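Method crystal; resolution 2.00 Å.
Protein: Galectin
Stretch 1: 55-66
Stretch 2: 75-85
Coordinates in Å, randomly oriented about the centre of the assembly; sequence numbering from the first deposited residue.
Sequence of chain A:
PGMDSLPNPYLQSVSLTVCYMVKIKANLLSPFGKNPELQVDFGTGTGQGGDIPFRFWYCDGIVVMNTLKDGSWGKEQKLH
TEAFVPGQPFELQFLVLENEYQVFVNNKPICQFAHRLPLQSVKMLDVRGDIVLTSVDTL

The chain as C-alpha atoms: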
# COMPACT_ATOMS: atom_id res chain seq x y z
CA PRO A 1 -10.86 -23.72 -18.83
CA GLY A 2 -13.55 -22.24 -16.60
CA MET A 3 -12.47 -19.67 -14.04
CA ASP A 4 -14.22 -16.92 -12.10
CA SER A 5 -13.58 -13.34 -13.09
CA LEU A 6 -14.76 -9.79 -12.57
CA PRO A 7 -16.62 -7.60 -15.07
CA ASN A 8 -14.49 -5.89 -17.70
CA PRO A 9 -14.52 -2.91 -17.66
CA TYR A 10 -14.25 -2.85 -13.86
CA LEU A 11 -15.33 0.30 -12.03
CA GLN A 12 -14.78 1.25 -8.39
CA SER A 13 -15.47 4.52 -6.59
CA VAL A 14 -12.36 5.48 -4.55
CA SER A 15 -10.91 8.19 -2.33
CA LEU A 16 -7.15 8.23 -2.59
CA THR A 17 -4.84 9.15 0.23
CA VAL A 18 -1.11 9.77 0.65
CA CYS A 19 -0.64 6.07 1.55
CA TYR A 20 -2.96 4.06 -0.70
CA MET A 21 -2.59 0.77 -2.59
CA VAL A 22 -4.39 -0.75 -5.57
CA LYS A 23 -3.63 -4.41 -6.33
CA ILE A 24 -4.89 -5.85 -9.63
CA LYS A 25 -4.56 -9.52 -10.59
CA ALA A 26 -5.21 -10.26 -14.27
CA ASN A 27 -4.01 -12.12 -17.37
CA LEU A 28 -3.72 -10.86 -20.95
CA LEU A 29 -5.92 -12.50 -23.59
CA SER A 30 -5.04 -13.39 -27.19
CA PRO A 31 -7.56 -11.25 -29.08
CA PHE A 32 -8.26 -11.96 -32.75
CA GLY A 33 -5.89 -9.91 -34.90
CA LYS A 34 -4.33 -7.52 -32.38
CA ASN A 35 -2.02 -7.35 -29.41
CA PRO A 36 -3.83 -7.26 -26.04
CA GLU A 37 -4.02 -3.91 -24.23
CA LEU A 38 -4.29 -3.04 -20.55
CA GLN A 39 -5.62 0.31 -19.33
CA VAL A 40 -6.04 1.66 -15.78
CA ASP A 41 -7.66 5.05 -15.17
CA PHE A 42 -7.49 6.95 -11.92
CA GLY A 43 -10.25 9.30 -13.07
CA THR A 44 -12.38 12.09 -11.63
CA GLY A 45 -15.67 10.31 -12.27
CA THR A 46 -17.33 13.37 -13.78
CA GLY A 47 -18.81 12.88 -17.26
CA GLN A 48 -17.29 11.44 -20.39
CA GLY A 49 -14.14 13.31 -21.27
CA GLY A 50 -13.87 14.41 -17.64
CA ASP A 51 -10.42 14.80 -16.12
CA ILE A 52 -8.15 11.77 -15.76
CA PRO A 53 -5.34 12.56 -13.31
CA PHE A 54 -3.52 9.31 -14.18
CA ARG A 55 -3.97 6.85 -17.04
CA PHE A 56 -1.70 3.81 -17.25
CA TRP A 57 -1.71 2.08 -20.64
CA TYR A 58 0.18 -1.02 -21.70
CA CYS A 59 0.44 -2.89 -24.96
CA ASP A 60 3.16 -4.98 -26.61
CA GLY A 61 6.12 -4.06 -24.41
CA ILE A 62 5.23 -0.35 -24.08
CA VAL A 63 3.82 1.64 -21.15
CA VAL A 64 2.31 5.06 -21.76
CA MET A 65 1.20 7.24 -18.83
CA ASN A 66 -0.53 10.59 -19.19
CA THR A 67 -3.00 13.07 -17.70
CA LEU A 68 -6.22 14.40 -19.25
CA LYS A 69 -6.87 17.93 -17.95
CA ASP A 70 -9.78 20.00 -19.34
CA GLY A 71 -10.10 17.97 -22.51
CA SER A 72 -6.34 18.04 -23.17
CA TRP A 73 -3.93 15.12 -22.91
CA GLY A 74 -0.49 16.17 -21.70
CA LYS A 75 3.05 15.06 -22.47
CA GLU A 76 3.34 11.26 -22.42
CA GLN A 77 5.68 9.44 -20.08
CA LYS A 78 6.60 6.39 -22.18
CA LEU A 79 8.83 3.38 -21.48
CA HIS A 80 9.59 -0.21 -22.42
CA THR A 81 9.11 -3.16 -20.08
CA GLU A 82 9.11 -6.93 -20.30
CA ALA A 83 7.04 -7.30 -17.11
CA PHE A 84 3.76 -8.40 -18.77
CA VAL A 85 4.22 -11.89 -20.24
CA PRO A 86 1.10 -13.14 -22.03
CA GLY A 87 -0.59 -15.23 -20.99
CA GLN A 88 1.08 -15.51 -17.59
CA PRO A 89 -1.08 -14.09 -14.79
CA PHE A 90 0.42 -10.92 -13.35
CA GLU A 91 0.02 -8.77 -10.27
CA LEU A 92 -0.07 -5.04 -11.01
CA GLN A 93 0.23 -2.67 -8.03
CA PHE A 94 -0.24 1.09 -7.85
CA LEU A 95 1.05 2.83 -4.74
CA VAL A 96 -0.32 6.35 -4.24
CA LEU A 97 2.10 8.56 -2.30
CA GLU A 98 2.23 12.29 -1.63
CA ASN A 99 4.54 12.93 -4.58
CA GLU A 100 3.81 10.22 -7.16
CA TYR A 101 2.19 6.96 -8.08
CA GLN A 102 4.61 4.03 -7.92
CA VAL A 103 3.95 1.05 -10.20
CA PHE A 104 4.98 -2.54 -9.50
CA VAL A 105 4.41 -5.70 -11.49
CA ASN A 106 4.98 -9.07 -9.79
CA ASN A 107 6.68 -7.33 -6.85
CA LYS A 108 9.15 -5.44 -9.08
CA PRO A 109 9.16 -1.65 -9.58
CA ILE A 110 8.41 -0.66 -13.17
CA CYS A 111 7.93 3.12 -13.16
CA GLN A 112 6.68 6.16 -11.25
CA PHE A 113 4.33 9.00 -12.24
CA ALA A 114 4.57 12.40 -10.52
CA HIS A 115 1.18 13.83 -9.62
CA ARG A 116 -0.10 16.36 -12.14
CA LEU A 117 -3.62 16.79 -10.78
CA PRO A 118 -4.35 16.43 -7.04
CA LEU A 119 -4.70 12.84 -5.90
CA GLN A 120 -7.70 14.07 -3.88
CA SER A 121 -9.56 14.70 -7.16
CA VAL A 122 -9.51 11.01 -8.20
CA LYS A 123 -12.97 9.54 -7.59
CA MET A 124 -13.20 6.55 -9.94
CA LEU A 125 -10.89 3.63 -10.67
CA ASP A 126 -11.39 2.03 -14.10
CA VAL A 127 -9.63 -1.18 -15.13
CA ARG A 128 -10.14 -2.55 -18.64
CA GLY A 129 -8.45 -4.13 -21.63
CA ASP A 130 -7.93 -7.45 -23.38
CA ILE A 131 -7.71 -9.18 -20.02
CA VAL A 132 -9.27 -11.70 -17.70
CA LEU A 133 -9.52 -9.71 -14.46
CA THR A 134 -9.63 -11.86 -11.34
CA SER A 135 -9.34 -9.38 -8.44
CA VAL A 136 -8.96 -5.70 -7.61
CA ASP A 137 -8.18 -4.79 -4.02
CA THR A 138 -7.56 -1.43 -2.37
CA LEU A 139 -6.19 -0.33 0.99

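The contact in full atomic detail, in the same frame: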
# COMPACT_ATOMS: atom_id res chain seq x y z
N ARG A 55 -3.67 8.02 -16.22
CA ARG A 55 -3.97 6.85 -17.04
C ARG A 55 -2.69 6.06 -17.24
O ARG A 55 -1.65 6.62 -17.61
CB ARG A 55 -4.56 7.24 -18.41
CG ARG A 55 -4.52 6.08 -19.44
CD ARG A 55 -5.33 6.36 -20.73
NE ARG A 55 -6.75 6.45 -20.45
CZ ARG A 55 -7.70 6.67 -21.36
NH1 ARG A 55 -7.37 6.82 -22.64
NH2 ARG A 55 -8.97 6.73 -20.98
N PHE A 56 -2.77 4.76 -17.00
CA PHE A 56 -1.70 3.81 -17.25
C PHE A 56 -2.16 2.90 -18.37
O PHE A 56 -3.23 2.28 -18.27
CB PHE A 56 -1.40 2.99 -15.98
CG PHE A 56 -0.38 1.86 -16.18
CD1 PHE A 56 0.97 2.06 -15.92
CD2 PHE A 56 -0.79 0.59 -16.57
CE1 PHE A 56 1.90 1.02 -16.08
CE2 PHE A 56 0.13 -0.45 -16.72
CZ PHE A 56 1.48 -0.24 -16.47
N TRP A 57 -1.36 2.81 -19.43
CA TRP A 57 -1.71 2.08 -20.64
C TRP A 57 -0.56 1.18 -21.03
O TRP A 57 0.60 1.61 -21.04
CB TRP A 57 -2.04 3.05 -21.78
CG TRP A 57 -2.37 2.37 -23.09
CD1 TRP A 57 -3.61 1.98 -23.52
CD2 TRP A 57 -1.46 2.04 -24.15
NE1 TRP A 57 -3.52 1.41 -24.77
CE2 TRP A 57 -2.21 1.43 -25.17
CE3 TRP A 57 -0.08 2.19 -24.32
CZ2 TRP A 57 -1.64 0.99 -26.37
CZ3 TRP A 57 0.50 1.74 -25.51
CH2 TRP A 57 -0.28 1.15 -26.52
N TYR A 58 -0.86 -0.07 -21.34
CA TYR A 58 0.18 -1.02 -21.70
C TYR A 58 -0.26 -1.79 -22.92
O TYR A 58 -1.41 -2.22 -23.01
CB TYR A 58 0.50 -2.03 -20.58
CG TYR A 58 1.37 -3.15 -21.13
CD1 TYR A 58 2.74 -2.97 -21.27
CD2 TYR A 58 0.82 -4.34 -21.57
CE1 TYR A 58 3.54 -3.97 -21.80
CE2 TYR A 58 1.61 -5.34 -22.11
CZ TYR A 58 2.97 -5.15 -22.23
OH TYR A 58 3.76 -6.15 -22.77
N CYS A 59 0.67 -1.98 -23.85
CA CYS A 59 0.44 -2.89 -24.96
C CYS A 59 1.78 -3.21 -25.59
O CYS A 59 2.58 -2.30 -25.84
CB CYS A 59 -0.50 -2.28 -26.00
SG CYS A 59 -0.89 -3.38 -27.39
N ASP A 60 2.05 -4.50 -25.78
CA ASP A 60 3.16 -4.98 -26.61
C ASP A 60 4.50 -4.35 -26.21
O ASP A 60 5.19 -3.71 -27.02
CB ASP A 60 2.85 -4.72 -28.09
CG ASP A 60 3.88 -5.35 -29.01
OD1 ASP A 60 4.18 -4.75 -30.06
OD2 ASP A 60 4.39 -6.43 -28.67
N GLY A 61 4.85 -4.51 -24.93
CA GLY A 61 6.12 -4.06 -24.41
C GLY A 61 6.24 -2.58 -24.09
O GLY A 61 7.33 -2.13 -23.72
N ILE A 62 5.16 -1.80 -24.19
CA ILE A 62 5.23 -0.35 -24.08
C ILE A 62 4.22 0.14 -23.05
O ILE A 62 3.04 -0.22 -23.10
CB ILE A 62 4.98 0.31 -25.45
CG1 ILE A 62 6.12 -0.05 -26.41
CG2 ILE A 62 4.83 1.81 -25.31
CD1 ILE A 62 6.01 0.64 -27.73
N VAL A 63 4.69 0.95 -22.11
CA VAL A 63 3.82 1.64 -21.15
C VAL A 63 3.73 3.10 -21.55
O VAL A 63 4.76 3.76 -21.75
CB VAL A 63 4.37 1.52 -19.71
CG1 VAL A 63 3.67 2.52 -18.79
CG2 VAL A 63 4.26 0.09 -19.16
N VAL A 64 2.52 3.63 -21.63
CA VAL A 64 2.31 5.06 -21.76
C VAL A 64 1.49 5.55 -20.57
O VAL A 64 0.45 4.96 -20.26
CB VAL A 64 1.63 5.43 -23.09
CG1 VAL A 64 1.44 6.94 -23.18
CG2 VAL A 64 2.46 4.91 -24.26
N MET A 65 1.94 6.61 -19.92
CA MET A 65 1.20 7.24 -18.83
C MET A 65 0.97 8.71 -19.16
O MET A 65 1.86 9.38 -19.69
CB MET A 65 1.93 7.11 -17.50
CG MET A 65 2.15 5.64 -17.09
SD MET A 65 3.24 5.46 -15.68
CE MET A 65 4.86 5.72 -16.41
N ASN A 66 -0.21 9.22 -18.84
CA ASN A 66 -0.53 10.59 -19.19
C ASN A 66 -1.65 11.09 -18.29
O ASN A 66 -2.22 10.34 -17.49
CB ASN A 66 -0.92 10.71 -20.66
CG ASN A 66 -0.51 12.04 -21.26
OD1 ASN A 66 -0.22 13.00 -20.54
ND2 ASN A 66 -0.47 12.10 -22.59
N LYS A 75 1.86 15.70 -21.92
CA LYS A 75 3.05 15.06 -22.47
C LYS A 75 3.19 13.64 -21.93
O LYS A 75 3.24 13.44 -20.71
CB LYS A 75 4.28 15.90 -22.13
CG LYS A 75 5.61 15.26 -22.53
CD LYS A 75 6.74 16.29 -22.56
CE LYS A 75 7.95 15.79 -23.35
NZ LYS A 75 8.74 14.79 -22.57
N GLU A 76 3.26 12.66 -22.83
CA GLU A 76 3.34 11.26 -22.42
C GLU A 76 4.63 10.97 -21.68
O GLU A 76 5.70 11.47 -22.03
CB GLU A 76 3.27 10.33 -23.64
CG GLU A 76 2.02 10.41 -24.45
CD GLU A 76 2.01 9.39 -25.57
OE1 GLU A 76 3.11 8.96 -26.00
OE2 GLU A 76 0.91 9.01 -26.02
N GLN A 77 4.53 10.12 -20.66
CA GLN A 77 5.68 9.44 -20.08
C GLN A 77 5.64 8.01 -20.62
O GLN A 77 4.71 7.26 -20.32
CB GLN A 77 5.66 9.48 -18.55
CG GLN A 77 6.91 8.83 -17.94
CD GLN A 77 6.92 8.84 -16.40
OE1 GLN A 77 6.23 9.63 -15.75
NE2 GLN A 77 7.71 7.94 -15.83
N LYS A 78 6.63 7.64 -21.44
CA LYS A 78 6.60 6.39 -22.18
C LYS A 78 7.84 5.56 -21.90
O LYS A 78 8.95 6.10 -21.88
CB LYS A 78 6.48 6.64 -23.69
CG LYS A 78 6.80 5.41 -24.52
CD LYS A 78 6.88 5.72 -26.02
CE LYS A 78 5.51 6.00 -26.61
NZ LYS A 78 5.49 5.76 -28.09
N LEU A 79 7.68 4.25 -21.73
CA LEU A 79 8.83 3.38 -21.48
C LEU A 79 8.57 1.98 -22.01
O LEU A 79 7.44 1.62 -22.37
CB LEU A 79 9.17 3.31 -19.98
CG LEU A 79 8.10 2.65 -19.12
CD1 LEU A 79 8.72 1.84 -17.99
CD2 LEU A 79 7.19 3.73 -18.57
N HIS A 80 9.64 1.19 -22.04
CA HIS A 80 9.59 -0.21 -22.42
C HIS A 80 9.72 -1.09 -21.18
O HIS A 80 10.48 -0.77 -20.26
CB HIS A 80 10.73 -0.57 -23.39
CG HIS A 80 10.68 0.20 -24.68
ND1 HIS A 80 10.33 -0.39 -25.88
CD2 HIS A 80 10.95 1.49 -24.96
CE1 HIS A 80 10.38 0.52 -26.84
NE2 HIS A 80 10.76 1.67 -26.30
N THR A 81 8.98 -2.20 -21.17
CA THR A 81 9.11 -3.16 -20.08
C THR A 81 8.78 -4.54 -20.62
O THR A 81 8.01 -4.69 -21.57
CB THR A 81 8.20 -2.82 -18.89
OG1 THR A 81 8.33 -3.83 -17.89
CG2 THR A 81 6.75 -2.75 -19.32
N GLU A 82 9.39 -5.54 -20.01
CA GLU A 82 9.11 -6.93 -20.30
C GLU A 82 8.26 -7.58 -19.21
O GLU A 82 8.10 -8.80 -19.21
CB GLU A 82 10.41 -7.70 -20.49
CG GLU A 82 11.14 -7.32 -21.77
CD GLU A 82 10.30 -7.62 -23.01
OE1 GLU A 82 10.13 -8.82 -23.35
OE2 GLU A 82 9.80 -6.66 -23.65
N ALA A 83 7.70 -6.77 -18.30
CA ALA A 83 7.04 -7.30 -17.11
C ALA A 83 5.79 -8.11 -17.42
O ALA A 83 5.47 -9.06 -16.69
CB ALA A 83 6.69 -6.16 -16.15
N PHE A 84 5.05 -7.76 -18.47
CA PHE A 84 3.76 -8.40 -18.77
C PHE A 84 3.98 -9.50 -19.80
O PHE A 84 4.05 -9.22 -20.99
CB PHE A 84 2.76 -7.39 -19.30
CG PHE A 84 2.47 -6.27 -18.38
CD1 PHE A 84 1.55 -6.43 -17.35
CD2 PHE A 84 3.10 -5.04 -18.54
CE1 PHE A 84 1.26 -5.37 -16.50
CE2 PHE A 84 2.82 -3.99 -17.70
CZ PHE A 84 1.90 -4.15 -16.67
N VAL A 85 4.05 -10.74 -19.35
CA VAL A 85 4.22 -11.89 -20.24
C VAL A 85 2.83 -12.46 -20.54
O VAL A 85 2.18 -12.98 -19.61
CB VAL A 85 5.12 -12.96 -19.62
CG1 VAL A 85 5.55 -13.96 -20.67
CG2 VAL A 85 6.32 -12.31 -18.93
O HOH W 1 5.79 -6.47 -20.99
O HOH W 2 9.85 -3.65 -24.20
O HOH W 3 -1.12 10.24 -24.78

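In antiparallel strands hydrogen-bonded pairs alternate with non-hydrogen-bonded ones, and successive side chains point to opposite faces of the sheet; this galectin contact illustrates the principle well. Stretch 1 is a hairpin, and its second strand, 62-66, lies against strand 77-80. The first strand nevertheless reaches stretch 2 through aromatic side chains. Phe56 CZ meets Phe84 CZ at 3.9 Å, edge near edge, while Tyr58 CD1 lies 3.4 Å from Phe84 CD2, the two rings inclined at 39°. Tyr58 OH accepts a hydrogen bond from Gly61 N (2.9 Å) and bonds a water that also joins Thr81 O and Phe84 N.

At the type I' turn, Gly61, whose positive phi suits glycine, accepts a hydrogen bond at its O from Thr81 N (3.0 Å). Ile62 and His80 form a non-hydrogen-bonded pair, the N and O of Ile62 turning to Cys59 across the hairpin; Ile62 CA makes a CA-H...O contact with Leu79 O at 3.4 Å. Val63 restores the pairing in both directions: Val63 N to Leu79 O is 2.8 Å, Leu79 N to Val63 O 3.0 Å. Val64 shares the Ile62 face with Lys78, whose aliphatic CE lies 4.0 Å from Val64 CG2. Met65 repeats the pair of hydrogen bonds with Gln77, Met65 N to Gln77 O and Gln77 N to Met65 O, both 2.9 Å. Val63 CG1 and Met65 CE each lie 3.7 Å from Leu79 CD2, so one leucine methyl joins both side chains on the face that also carries Gln77. Finally, a water bridges Asn66 ND2 and Glu76 OE2.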